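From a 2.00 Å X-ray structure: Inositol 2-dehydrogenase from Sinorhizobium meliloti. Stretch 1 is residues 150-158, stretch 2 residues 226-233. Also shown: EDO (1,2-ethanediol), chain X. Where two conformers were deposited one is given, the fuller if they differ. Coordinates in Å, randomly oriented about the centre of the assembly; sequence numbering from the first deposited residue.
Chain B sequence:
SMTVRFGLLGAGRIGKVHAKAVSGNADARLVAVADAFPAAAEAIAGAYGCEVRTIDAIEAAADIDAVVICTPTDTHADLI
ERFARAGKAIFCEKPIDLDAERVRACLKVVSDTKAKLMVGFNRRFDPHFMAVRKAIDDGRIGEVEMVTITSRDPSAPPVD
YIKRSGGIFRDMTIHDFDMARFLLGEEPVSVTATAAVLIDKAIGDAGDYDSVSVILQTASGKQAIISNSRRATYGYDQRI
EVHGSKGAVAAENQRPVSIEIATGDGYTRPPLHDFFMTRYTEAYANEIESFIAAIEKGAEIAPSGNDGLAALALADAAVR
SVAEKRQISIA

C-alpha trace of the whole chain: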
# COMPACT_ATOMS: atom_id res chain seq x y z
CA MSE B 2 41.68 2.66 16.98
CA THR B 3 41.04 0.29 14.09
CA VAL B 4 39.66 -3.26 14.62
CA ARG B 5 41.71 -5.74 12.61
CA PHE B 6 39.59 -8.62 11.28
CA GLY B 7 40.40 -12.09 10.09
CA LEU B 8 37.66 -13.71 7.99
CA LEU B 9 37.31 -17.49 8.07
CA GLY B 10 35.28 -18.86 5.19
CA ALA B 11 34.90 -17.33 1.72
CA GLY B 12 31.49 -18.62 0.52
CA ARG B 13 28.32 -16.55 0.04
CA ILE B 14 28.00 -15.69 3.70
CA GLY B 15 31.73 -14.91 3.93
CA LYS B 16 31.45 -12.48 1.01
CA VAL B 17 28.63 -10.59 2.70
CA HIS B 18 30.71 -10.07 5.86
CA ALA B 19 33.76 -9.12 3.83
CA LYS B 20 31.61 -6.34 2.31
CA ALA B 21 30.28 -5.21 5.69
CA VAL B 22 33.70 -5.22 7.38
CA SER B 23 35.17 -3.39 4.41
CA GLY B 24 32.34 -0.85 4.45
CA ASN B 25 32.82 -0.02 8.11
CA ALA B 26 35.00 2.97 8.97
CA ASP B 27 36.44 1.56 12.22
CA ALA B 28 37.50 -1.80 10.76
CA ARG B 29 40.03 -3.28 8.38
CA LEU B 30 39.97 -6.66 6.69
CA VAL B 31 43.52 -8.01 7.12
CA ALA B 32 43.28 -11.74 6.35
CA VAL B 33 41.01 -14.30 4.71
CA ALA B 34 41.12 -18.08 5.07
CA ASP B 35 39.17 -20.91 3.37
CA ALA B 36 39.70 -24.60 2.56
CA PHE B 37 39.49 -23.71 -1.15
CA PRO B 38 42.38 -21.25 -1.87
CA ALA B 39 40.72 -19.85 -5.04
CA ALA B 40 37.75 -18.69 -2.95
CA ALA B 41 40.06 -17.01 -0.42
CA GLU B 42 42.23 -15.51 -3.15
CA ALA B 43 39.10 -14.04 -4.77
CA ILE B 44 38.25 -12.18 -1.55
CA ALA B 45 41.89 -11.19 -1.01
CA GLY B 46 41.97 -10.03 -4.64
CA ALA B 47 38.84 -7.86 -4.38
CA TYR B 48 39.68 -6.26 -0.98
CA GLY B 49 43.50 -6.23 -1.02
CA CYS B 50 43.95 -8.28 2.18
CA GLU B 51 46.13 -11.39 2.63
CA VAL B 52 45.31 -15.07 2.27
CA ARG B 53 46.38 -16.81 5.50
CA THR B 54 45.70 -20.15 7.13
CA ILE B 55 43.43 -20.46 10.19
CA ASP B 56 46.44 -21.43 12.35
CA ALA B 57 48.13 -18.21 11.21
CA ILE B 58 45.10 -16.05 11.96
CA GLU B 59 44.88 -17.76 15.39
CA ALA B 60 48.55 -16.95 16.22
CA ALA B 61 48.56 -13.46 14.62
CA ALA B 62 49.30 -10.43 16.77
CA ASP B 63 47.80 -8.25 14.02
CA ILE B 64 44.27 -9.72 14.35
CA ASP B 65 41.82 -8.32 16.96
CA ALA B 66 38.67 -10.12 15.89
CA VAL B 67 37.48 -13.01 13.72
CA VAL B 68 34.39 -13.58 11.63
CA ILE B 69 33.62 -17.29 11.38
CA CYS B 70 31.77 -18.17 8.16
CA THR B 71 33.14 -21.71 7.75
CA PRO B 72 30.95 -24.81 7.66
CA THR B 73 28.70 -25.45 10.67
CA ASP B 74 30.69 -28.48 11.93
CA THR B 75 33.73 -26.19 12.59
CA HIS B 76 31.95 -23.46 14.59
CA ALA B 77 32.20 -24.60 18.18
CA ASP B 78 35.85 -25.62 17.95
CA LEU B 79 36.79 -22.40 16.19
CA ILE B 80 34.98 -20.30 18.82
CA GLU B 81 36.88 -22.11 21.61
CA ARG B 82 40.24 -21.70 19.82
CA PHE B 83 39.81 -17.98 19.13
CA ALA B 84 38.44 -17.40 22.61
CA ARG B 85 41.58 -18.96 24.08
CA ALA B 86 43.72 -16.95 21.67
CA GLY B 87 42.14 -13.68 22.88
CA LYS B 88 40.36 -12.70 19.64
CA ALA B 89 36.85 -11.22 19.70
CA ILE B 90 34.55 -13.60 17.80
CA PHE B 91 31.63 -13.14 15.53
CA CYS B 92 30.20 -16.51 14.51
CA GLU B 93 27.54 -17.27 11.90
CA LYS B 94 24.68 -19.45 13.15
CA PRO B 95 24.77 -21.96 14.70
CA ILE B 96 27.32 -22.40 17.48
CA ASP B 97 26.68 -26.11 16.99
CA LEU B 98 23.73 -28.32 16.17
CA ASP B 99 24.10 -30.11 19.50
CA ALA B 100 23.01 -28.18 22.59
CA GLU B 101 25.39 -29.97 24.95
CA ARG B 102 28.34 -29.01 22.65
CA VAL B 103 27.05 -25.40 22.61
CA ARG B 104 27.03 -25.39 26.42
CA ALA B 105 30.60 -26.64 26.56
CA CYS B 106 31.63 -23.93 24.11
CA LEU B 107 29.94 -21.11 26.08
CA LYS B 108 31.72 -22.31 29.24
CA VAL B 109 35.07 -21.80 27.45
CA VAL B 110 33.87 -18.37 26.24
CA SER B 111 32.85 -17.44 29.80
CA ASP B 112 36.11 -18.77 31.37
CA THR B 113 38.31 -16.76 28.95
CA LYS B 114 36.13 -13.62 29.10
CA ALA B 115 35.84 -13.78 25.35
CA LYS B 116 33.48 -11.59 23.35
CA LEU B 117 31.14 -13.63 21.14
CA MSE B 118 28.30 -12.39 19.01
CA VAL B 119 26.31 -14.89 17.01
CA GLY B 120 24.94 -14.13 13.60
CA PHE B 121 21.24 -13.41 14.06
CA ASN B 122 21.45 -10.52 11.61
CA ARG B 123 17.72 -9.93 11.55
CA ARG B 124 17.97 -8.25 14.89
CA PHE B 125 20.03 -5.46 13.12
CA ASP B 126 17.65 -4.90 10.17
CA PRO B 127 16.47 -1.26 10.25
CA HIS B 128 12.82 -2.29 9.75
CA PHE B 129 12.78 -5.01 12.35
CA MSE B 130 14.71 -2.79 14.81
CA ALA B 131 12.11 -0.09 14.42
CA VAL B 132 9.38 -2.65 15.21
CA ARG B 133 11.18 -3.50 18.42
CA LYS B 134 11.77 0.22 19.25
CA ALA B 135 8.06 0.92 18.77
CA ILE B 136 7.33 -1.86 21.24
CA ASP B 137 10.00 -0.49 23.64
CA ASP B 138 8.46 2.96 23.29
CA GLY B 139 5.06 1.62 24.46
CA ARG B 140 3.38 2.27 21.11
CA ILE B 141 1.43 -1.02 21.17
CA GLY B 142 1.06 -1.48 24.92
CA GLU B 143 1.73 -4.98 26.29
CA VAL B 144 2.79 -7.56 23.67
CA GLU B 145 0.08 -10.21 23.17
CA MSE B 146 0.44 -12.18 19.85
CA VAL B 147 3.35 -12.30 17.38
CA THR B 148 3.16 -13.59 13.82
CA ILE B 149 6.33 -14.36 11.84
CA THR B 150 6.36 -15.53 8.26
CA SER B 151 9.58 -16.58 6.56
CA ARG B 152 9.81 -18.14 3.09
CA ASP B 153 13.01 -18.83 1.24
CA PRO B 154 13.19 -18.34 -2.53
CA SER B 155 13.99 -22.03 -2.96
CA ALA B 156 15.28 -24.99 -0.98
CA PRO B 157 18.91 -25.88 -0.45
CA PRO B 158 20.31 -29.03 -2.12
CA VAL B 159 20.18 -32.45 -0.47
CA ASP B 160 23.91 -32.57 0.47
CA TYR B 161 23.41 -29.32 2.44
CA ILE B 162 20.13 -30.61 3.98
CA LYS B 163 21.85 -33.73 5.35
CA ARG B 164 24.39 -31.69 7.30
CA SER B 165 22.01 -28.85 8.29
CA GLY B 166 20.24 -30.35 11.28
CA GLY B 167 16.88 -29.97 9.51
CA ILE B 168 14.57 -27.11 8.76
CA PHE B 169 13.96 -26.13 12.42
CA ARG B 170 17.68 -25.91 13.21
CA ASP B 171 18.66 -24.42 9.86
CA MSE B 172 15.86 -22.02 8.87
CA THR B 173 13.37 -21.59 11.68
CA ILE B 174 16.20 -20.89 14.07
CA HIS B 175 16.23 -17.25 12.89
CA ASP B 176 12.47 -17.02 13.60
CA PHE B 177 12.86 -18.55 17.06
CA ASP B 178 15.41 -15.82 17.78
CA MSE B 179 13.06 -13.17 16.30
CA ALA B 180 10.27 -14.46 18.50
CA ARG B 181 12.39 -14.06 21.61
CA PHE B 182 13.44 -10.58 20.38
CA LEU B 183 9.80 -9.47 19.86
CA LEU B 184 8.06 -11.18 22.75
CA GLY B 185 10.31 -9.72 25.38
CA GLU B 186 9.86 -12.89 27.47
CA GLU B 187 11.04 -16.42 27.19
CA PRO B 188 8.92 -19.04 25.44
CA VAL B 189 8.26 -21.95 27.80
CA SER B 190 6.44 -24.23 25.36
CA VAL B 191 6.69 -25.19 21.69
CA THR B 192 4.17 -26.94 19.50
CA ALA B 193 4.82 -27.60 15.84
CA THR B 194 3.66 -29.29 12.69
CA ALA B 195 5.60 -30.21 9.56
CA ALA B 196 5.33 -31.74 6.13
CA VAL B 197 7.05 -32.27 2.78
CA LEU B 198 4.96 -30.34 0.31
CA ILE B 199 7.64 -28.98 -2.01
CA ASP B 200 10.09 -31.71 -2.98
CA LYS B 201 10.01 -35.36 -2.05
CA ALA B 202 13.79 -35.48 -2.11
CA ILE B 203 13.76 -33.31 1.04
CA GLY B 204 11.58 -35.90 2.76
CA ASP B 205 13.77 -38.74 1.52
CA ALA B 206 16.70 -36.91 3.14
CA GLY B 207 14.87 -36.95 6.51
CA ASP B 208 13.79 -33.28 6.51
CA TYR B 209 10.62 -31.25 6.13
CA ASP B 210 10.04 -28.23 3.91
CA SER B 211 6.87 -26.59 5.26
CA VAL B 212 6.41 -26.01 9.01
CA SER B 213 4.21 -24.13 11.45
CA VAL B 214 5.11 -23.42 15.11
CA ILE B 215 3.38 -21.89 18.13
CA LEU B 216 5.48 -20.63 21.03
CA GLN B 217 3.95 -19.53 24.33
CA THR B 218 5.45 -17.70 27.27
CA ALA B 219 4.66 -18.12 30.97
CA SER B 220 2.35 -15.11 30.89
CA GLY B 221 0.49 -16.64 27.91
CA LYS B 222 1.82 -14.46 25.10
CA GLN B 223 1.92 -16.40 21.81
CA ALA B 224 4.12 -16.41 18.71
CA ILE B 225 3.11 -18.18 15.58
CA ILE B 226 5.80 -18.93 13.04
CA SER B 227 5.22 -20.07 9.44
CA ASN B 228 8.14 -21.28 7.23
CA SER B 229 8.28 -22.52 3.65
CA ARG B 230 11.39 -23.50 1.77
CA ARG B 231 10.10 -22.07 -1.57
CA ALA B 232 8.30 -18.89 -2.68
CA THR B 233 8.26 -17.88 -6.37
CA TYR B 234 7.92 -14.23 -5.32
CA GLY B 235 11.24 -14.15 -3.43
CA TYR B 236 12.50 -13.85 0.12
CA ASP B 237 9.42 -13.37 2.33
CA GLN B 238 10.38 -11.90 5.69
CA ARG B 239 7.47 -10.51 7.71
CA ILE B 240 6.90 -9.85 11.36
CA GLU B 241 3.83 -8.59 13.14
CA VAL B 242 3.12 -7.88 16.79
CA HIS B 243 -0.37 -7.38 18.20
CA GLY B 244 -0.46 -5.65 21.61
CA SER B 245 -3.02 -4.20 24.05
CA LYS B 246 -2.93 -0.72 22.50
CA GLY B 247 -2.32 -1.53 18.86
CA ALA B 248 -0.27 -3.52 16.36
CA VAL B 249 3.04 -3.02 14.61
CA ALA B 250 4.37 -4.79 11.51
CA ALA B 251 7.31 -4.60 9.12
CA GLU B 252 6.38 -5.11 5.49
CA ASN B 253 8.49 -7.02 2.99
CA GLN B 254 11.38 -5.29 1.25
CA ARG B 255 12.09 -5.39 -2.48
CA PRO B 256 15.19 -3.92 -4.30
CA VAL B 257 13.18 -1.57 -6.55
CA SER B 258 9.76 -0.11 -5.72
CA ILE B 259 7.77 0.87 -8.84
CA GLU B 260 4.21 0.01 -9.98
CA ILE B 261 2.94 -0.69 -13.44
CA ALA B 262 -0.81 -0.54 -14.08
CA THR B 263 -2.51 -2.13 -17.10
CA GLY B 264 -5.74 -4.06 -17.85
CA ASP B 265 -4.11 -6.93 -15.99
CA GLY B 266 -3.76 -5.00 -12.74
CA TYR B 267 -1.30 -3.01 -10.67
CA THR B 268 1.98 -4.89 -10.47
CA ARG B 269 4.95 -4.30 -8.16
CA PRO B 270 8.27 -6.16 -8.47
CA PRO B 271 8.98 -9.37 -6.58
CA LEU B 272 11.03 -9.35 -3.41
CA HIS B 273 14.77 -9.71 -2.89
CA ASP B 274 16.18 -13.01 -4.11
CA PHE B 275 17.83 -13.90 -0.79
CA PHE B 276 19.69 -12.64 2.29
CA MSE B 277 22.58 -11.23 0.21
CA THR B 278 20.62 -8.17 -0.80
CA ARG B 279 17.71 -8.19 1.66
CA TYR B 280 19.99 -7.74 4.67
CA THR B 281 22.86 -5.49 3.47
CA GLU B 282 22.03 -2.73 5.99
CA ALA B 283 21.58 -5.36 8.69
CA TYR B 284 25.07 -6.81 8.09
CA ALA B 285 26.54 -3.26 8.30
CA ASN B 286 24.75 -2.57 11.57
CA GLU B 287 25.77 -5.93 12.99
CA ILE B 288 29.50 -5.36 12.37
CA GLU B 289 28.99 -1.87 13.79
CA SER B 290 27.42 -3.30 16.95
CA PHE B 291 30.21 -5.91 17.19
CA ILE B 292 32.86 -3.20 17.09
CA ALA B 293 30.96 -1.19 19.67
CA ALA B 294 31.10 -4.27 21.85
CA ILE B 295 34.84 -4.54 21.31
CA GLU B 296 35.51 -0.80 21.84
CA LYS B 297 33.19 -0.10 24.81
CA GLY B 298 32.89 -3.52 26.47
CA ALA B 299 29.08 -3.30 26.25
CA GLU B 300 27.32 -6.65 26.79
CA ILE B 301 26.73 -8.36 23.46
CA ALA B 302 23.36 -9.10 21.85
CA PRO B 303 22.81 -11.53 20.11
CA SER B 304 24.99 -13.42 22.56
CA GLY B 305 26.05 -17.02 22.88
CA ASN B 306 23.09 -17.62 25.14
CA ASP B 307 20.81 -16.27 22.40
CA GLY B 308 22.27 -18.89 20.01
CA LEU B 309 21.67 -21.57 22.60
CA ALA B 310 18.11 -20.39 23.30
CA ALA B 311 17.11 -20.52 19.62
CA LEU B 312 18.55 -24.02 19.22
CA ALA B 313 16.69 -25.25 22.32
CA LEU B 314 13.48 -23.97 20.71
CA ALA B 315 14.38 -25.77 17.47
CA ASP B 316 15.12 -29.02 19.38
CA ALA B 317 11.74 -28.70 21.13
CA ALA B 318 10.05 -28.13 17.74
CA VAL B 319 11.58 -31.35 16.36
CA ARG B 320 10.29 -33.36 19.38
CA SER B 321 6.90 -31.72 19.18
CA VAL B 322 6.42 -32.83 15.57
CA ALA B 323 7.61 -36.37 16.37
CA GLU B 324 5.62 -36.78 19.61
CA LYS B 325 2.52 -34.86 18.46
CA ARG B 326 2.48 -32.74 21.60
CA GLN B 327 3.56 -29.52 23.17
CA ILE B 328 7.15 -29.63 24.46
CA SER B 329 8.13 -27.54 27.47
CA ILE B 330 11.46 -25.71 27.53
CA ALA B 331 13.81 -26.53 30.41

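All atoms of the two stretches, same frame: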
# COMPACT_ATOMS: atom_id res chain seq x y z
N THR B 150 6.40 -14.77 9.47
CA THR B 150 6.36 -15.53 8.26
C THR B 150 7.67 -15.40 7.53
O THR B 150 8.10 -14.28 7.18
CB THR B 150 5.26 -15.03 7.35
OG1 THR B 150 4.02 -15.10 8.06
CG2 THR B 150 5.18 -15.90 6.07
N SER B 151 8.30 -16.54 7.27
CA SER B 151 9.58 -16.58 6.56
C SER B 151 9.49 -17.62 5.46
O SER B 151 9.04 -18.73 5.72
CB SER B 151 10.75 -16.87 7.50
OG SER B 151 10.91 -15.80 8.45
N ARG B 152 9.86 -17.24 4.23
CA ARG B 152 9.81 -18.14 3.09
C ARG B 152 11.02 -17.87 2.25
O ARG B 152 11.24 -16.73 1.83
CB ARG B 152 8.52 -17.96 2.25
CG ARG B 152 7.24 -18.18 3.06
CD ARG B 152 5.96 -17.99 2.30
NE ARG B 152 4.85 -18.22 3.21
CZ ARG B 152 3.67 -17.62 3.18
NH1 ARG B 152 3.34 -16.76 2.24
NH2 ARG B 152 2.78 -17.88 4.13
N ASP B 153 11.83 -18.91 2.07
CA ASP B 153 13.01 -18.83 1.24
C ASP B 153 12.63 -18.86 -0.24
O ASP B 153 11.56 -19.40 -0.60
CB ASP B 153 13.96 -19.99 1.56
CG ASP B 153 14.70 -19.81 2.86
OD1 ASP B 153 14.58 -18.75 3.52
OD2 ASP B 153 15.42 -20.76 3.26
N PRO B 154 13.52 -18.33 -1.12
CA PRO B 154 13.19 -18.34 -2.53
C PRO B 154 13.15 -19.78 -3.06
O PRO B 154 12.32 -20.11 -3.88
CB PRO B 154 14.32 -17.50 -3.16
CG PRO B 154 15.48 -17.69 -2.24
CD PRO B 154 14.87 -17.78 -0.86
N SER B 155 13.99 -20.65 -2.52
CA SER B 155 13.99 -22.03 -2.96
C SER B 155 14.78 -22.80 -1.95
O SER B 155 15.45 -22.20 -1.11
CB SER B 155 14.66 -22.13 -4.35
OG SER B 155 15.96 -21.63 -4.22
N ALA B 156 14.69 -24.13 -2.01
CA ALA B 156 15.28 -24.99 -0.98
C ALA B 156 16.76 -25.24 -1.26
O ALA B 156 17.16 -25.26 -2.40
CB ALA B 156 14.58 -26.33 -0.96
N PRO B 157 17.55 -25.50 -0.21
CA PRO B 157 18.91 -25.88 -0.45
C PRO B 157 18.98 -27.31 -0.99
O PRO B 157 17.99 -28.03 -0.95
CB PRO B 157 19.56 -25.75 0.91
CG PRO B 157 18.46 -25.98 1.89
CD PRO B 157 17.18 -25.58 1.22
N PRO B 158 20.15 -27.69 -1.55
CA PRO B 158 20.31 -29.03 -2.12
C PRO B 158 20.40 -30.09 -1.04
O PRO B 158 20.71 -29.81 0.12
CB PRO B 158 21.62 -28.90 -2.92
CG PRO B 158 22.38 -27.77 -2.28
CD PRO B 158 21.34 -26.83 -1.74
N ILE B 226 4.77 -19.03 14.05
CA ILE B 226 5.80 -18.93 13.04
C ILE B 226 5.38 -19.85 11.89
O ILE B 226 5.01 -21.01 12.10
CB ILE B 226 7.16 -19.40 13.54
CG1 ILE B 226 7.72 -18.50 14.61
CG2 ILE B 226 8.15 -19.52 12.36
CD1 ILE B 226 8.70 -19.25 15.48
N SER B 227 5.47 -19.32 10.69
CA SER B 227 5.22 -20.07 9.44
C SER B 227 6.49 -20.05 8.57
O SER B 227 7.05 -18.99 8.33
CB SER B 227 4.11 -19.33 8.69
OG SER B 227 3.74 -19.94 7.51
N ASN B 228 6.94 -21.21 8.09
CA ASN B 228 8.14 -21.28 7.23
C ASN B 228 7.81 -22.14 6.04
O ASN B 228 7.22 -23.20 6.20
CB ASN B 228 9.28 -22.02 7.90
CG ASN B 228 10.07 -21.23 8.92
OD1 ASN B 228 11.02 -21.80 9.48
ND2 ASN B 228 9.76 -19.97 9.15
N SER B 229 8.29 -21.72 4.86
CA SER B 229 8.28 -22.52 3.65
C SER B 229 9.64 -22.39 2.96
O SER B 229 10.24 -21.31 2.89
CB SER B 229 7.18 -22.09 2.67
OG SER B 229 7.29 -22.85 1.43
N ARG B 230 10.14 -23.52 2.48
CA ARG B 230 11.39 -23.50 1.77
C ARG B 230 11.36 -22.83 0.38
O ARG B 230 12.42 -22.62 -0.19
CB ARG B 230 11.93 -24.92 1.61
CG ARG B 230 12.67 -25.47 2.82
CD ARG B 230 13.85 -24.62 3.22
NE ARG B 230 14.75 -25.32 4.12
CZ ARG B 230 15.84 -24.80 4.65
NH1 ARG B 230 16.20 -23.56 4.35
NH2 ARG B 230 16.59 -25.53 5.47
N ARG B 231 10.18 -22.54 -0.18
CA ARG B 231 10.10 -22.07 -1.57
C ARG B 231 8.94 -21.10 -1.77
O ARG B 231 7.77 -21.43 -1.46
CB ARG B 231 9.89 -23.24 -2.55
CG ARG B 231 9.87 -22.83 -4.03
CD ARG B 231 8.49 -22.74 -4.68
NE ARG B 231 7.79 -24.05 -4.75
CZ ARG B 231 6.81 -24.41 -3.92
NH1 ARG B 231 6.41 -23.55 -2.96
NH2 ARG B 231 6.22 -25.61 -4.01
N ALA B 232 9.28 -19.91 -2.29
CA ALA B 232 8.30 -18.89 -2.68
C ALA B 232 8.75 -18.31 -4.02
O ALA B 232 9.85 -17.75 -4.09
CB ALA B 232 8.26 -17.80 -1.64
N THR B 233 7.91 -18.39 -5.04
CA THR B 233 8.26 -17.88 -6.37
C THR B 233 8.50 -16.37 -6.38
O THR B 233 9.28 -15.87 -7.19
CB THR B 233 7.21 -18.21 -7.43
OG1 THR B 233 5.91 -17.69 -7.06
CG2 THR B 233 7.15 -19.66 -7.63
C1 EDO X . 19.05 -21.60 4.53
O1 EDO X . 19.95 -22.70 4.74
C2 EDO X . 18.33 -21.19 5.82
O2 EDO X . 17.12 -20.51 5.47
O HOH W 1 5.12 -20.29 5.25

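The two stretches lie side by side as parallel beta strands, Thr150-Arg152 against Ser227-Ser229, with their axes 8° apart. Backbone hydrogen bonds hold the register. Ser151 N donates to Ser227 O at 2.9 Å, Ser229 N to Ser151 O at 3.2 Å, and Asp153 N to Ser229 O at 3.0 Å. Between these bonds, CA-H...O contacts add to the pairing; the shortest runs from Asn228 CA to Ser151 O, 3.1 Å. Past the strands the pairing loosens. Ala232 N makes weak hydrogen bonds to Asp153 O at 2.9 Å and to Pro154 O at 3.4 Å.

The charged pairing is a salt bridge between Asp153 OD2 and Arg230 NH1, 3.1 Å apart. The carboxylate meets the edge of the guanidinium, where the N-H groups point. Pro157 covers one face of that group, its CD 3.8 Å from Arg230 CZ. Ethanediol, probably from the crystallisation liquor, donates from EDO O2 to Asp153 OD2 at 2.8 Å.

Thr150, Arg152, Ser227 and Ser229 share one sheet face. There a water links the strands, 2.9 Å from Arg152 NE, whose proton it accepts, and 2.7 Å from Ser227 OG. Arg152 CB also packs against Ala232 CB at 3.9 Å.

On the other face, Ser151 CB lies 3.6 Å from Asn228 ND2. That amide donates to Ser227 O at 3.0 Å, within its own strand.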